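Local coordinates for extracellular solute-binding protein family 1 (Arthrobacter chlorophenolicus, PDB 4R2F) that binds laminaribiose and probably serves as the extracellular sugar-binding component of an ABC-type transporter, at residues V292-P296 with K368-Y373. Numbering follows the deposited sequence.
Sequences VVASP and KIVNEY
Three hydrogen bonds from side-chain donors join Val293, Ala294 and Ser295 to Lys368, Tyr373 and Glu372 of helix 364-373. Lys368 reaches across fully extended, CG anti to the backbone N (chi1 -175°), and its NZ gives a hydrogen to Val293 O at 2.9 Å from above the carbonyl plane. A water accepts from both Lys368 NZ and Ser295 N, adding a second bridge to the backbone. Tyr373 OH donates to Ala294 O over a short 2.5 Å; the donor is tilted out of the carbonyl plane, while Ala294 O itself lies in the plane of the ring, at its edge. Ser295 OG donates to Glu372 OE1 at 2.7 Å, on the syn lone pair of the carboxylate.

Apolar packing fills in between these bonds. Pro296 sits over one face of the Tyr373 ring as a CH-pi contact, CG 3.9 Å from the ring centroid and 10° off its normal. The phenol is thus held at its hydroxyl and covered on that face. Val293 points at the helix and splits its methyls: CG1 lies 3.7 Å from CD of the Lys368 chain and also meets Tyr373 CE1, while CG2 touches Ile369 CD1 at 4.1 Å.

The axes of 292-294 and 368-373 run parallel (3°), 9.5 Å apart at closest approach. Asn365, earlier on helix 364-373, accepts from Val293 N through OD1, and Leu158 N is a second hydrogen-bond partner of Tyr373 OH. This is structural packing of a helix against the sheet of a solute-binding-protein fold, the Ile369 side chain about 13 Å from a glucose unit of the bound laminaribiose. Strand 291-294 pairs antiparallel with strand 145-161, whose Ile155 also touches Ile369 and Tyr373, so the helix packs against both strands.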
ATOM      1  N   VAL A 292      -8.945 -17.129  -0.439  1.00 27.37           N
ATOM      2  CA  VAL A 292      -8.311 -17.280  -1.743  1.00 26.23           C
ATOM      3  C   VAL A 292      -8.337 -15.981  -2.558  1.00 23.85           C
ATOM      4  O   VAL A 292      -9.277 -15.174  -2.457  1.00 25.98           O
ATOM      5  CB  VAL A 292      -9.049 -18.402  -2.531  1.00 39.23           C
ATOM      6  CG1 VAL A 292      -8.604 -18.473  -3.981  1.00 59.72           C
ATOM      7  CG2 VAL A 292      -8.843 -19.739  -1.827  1.00 57.72           C
ATOM      8  N   VAL A 293      -7.312 -15.786  -3.377  1.00 26.75           N
ATOM      9  CA  VAL A 293      -7.273 -14.597  -4.280  1.00 24.85           C
ATOM     10  C   VAL A 293      -8.340 -14.708  -5.350  1.00 32.90           C
ATOM     11  O   VAL A 293      -8.503 -15.768  -5.962  1.00 28.06           O
ATOM     12  CB  VAL A 293      -5.875 -14.417  -4.906  1.00 25.52           C
ATOM     13  CG1 VAL A 293      -5.869 -13.321  -5.969  1.00 29.67           C
ATOM     14  CG2 VAL A 293      -4.871 -14.078  -3.818  1.00 34.82           C
ATOM     15  N   ALA A 294      -9.092 -13.626  -5.536  1.00 29.44           N
ATOM     16  CA  ALA A 294     -10.108 -13.545  -6.593  1.00 25.79           C
ATOM     17  C   ALA A 294      -9.524 -12.822  -7.810  1.00 24.67           C
ATOM     18  O   ALA A 294      -8.609 -12.011  -7.674  1.00 27.66           O
ATOM     19  CB  ALA A 294     -11.353 -12.809  -6.081  1.00 30.04           C
ATOM     20  N   SER A 295     -10.070 -13.087  -8.995  1.00 30.60           N
ATOM     21  CA  SER A 295      -9.592 -12.388 -10.199  1.00 35.95           C
ATOM     22  C   SER A 295     -10.017 -10.925 -10.173  1.00 31.94           C
ATOM     23  O   SER A 295     -11.069 -10.596  -9.622  1.00 33.54           O
ATOM     24  CB  SER A 295     -10.125 -13.060 -11.466  1.00 31.00           C
ATOM     25  OG  SER A 295      -9.554 -14.363 -11.615  1.00 36.65           O
ATOM     26  N   PRO A 296      -9.206 -10.035 -10.774  1.00 32.83           N
ATOM     27  CA  PRO A 296      -9.634  -8.638 -10.888  1.00 30.38           C
ATOM     28  C   PRO A 296     -10.963  -8.553 -11.622  1.00 22.83           C
ATOM     29  O   PRO A 296     -11.298  -9.443 -12.410  1.00 31.75           O
ATOM     30  CB  PRO A 296      -8.522  -7.961 -11.696  1.00 37.09           C
ATOM     31  CG  PRO A 296      -7.409  -8.935 -11.797  1.00 41.16           C
ATOM     32  CD  PRO A 296      -7.920 -10.298 -11.440  1.00 40.21           C
ATOM     33  N   LYS A 368      -1.107 -16.025  -8.609  1.00 27.86           N
ATOM     34  CA  LYS A 368      -2.265 -15.366  -9.209  1.00 25.02           C
ATOM     35  C   LYS A 368      -2.132 -13.825  -9.178  1.00 25.49           C
ATOM     36  O   LYS A 368      -2.516 -13.120 -10.122  1.00 29.33           O
ATOM     37  CB  LYS A 368      -3.516 -15.818  -8.502  1.00 26.95           C
ATOM     38  CG  LYS A 368      -4.798 -15.287  -9.117  1.00 27.33           C
ATOM     39  CD  LYS A 368      -5.980 -16.039  -8.544  1.00 33.30           C
ATOM     40  CE  LYS A 368      -7.268 -15.594  -9.172  1.00 31.32           C
ATOM     41  NZ  LYS A 368      -8.409 -16.450  -8.774  1.00 37.22           N
ATOM     42  N   ILE A 369      -1.559 -13.298  -8.099  1.00 26.82           N
ATOM     43  CA  ILE A 369      -1.323 -11.851  -7.963  1.00 24.78           C
ATOM     44  C   ILE A 369      -0.338 -11.349  -9.009  1.00 28.93           C
ATOM     45  O   ILE A 369      -0.579 -10.335  -9.679  1.00 27.73           O
ATOM     46  CB  ILE A 369      -0.830 -11.515  -6.531  1.00 24.99           C
ATOM     47  CG1 ILE A 369      -1.955 -11.753  -5.527  1.00 37.32           C
ATOM     48  CG2 ILE A 369      -0.325 -10.089  -6.426  1.00 35.75           C
ATOM     49  CD1 ILE A 369      -1.449 -11.931  -4.117  1.00 32.04           C
ATOM     50  N   VAL A 370       0.769 -12.070  -9.148  1.00 30.27           N
ATOM     51  CA  VAL A 370       1.758 -11.787 -10.183  1.00 29.40           C
ATOM     52  C   VAL A 370       1.144 -11.815 -11.552  1.00 29.18           C
ATOM     53  O   VAL A 370       1.357 -10.910 -12.357  1.00 32.61           O
ATOM     54  CB  VAL A 370       2.955 -12.773 -10.084  1.00 29.47           C
ATOM     55  CG1 VAL A 370       3.978 -12.564 -11.198  1.00 31.18           C
ATOM     56  CG2 VAL A 370       3.665 -12.547  -8.756  1.00 40.61           C
ATOM     57  N   ASN A 371       0.355 -12.844 -11.822  1.00 28.09           N
ATOM     58  CA  ASN A 371      -0.118 -13.054 -13.175  1.00 27.94           C
ATOM     59  C   ASN A 371      -1.307 -12.189 -13.568  1.00 26.90           C
ATOM     60  O   ASN A 371      -1.428 -11.848 -14.711  1.00 31.96           O
ATOM     61  CB  ASN A 371      -0.461 -14.525 -13.416  1.00 27.51           C
ATOM     62  CG  ASN A 371       0.777 -15.416 -13.443  1.00 36.21           C
ATOM     63  OD1 ASN A 371       1.900 -14.935 -13.451  1.00 36.39           O
ATOM     64  ND2 ASN A 371       0.566 -16.717 -13.420  1.00 38.16           N
ATOM     65  N   GLU A 372      -2.172 -11.861 -12.614  1.00 35.39           N
ATOM     66  CA  GLU A 372      -3.419 -11.162 -12.905  1.00 31.37           C
ATOM     67  C   GLU A 372      -3.444  -9.747 -12.409  1.00 34.71           C
ATOM     68  O   GLU A 372      -4.115  -8.930 -12.997  1.00 31.05           O
ATOM     69  CB  GLU A 372      -4.612 -11.933 -12.328  1.00 30.08           C
ATOM     70  CG  GLU A 372      -4.735 -13.355 -12.919  1.00 28.16           C
ATOM     71  CD  GLU A 372      -6.025 -14.076 -12.564  1.00 38.18           C
ATOM     72  OE1 GLU A 372      -7.047 -13.418 -12.226  1.00 41.47           O
ATOM     73  OE2 GLU A 372      -6.028 -15.330 -12.654  1.00 38.71           O
ATOM     74  N   TYR A 373      -2.734  -9.432 -11.332  1.00 30.21           N
ATOM     75  CA  TYR A 373      -2.758  -8.039 -10.811  1.00 30.41           C
ATOM     76  C   TYR A 373      -1.559  -7.205 -11.258  1.00 28.27           C
ATOM     77  O   TYR A 373      -1.701  -6.040 -11.652  1.00 32.27           O
ATOM     78  CB  TYR A 373      -2.919  -8.046  -9.263  1.00 22.82           C
ATOM     79  CG  TYR A 373      -4.295  -8.461  -8.810  1.00 27.72           C
ATOM     80  CD1 TYR A 373      -4.665  -9.813  -8.722  1.00 26.80           C
ATOM     81  CD2 TYR A 373      -5.247  -7.501  -8.474  1.00 27.82           C
ATOM     82  CE1 TYR A 373      -5.938 -10.184  -8.283  1.00 25.18           C
ATOM     83  CE2 TYR A 373      -6.519  -7.863  -8.091  1.00 26.03           C
ATOM     84  CZ  TYR A 373      -6.856  -9.205  -7.978  1.00 28.95           C
ATOM     85  OH  TYR A 373      -8.113  -9.521  -7.579  1.00 31.27           O
TER
HETATM   86  O   HOH W   1     -11.351 -15.891  -8.957  1.00 34.50           O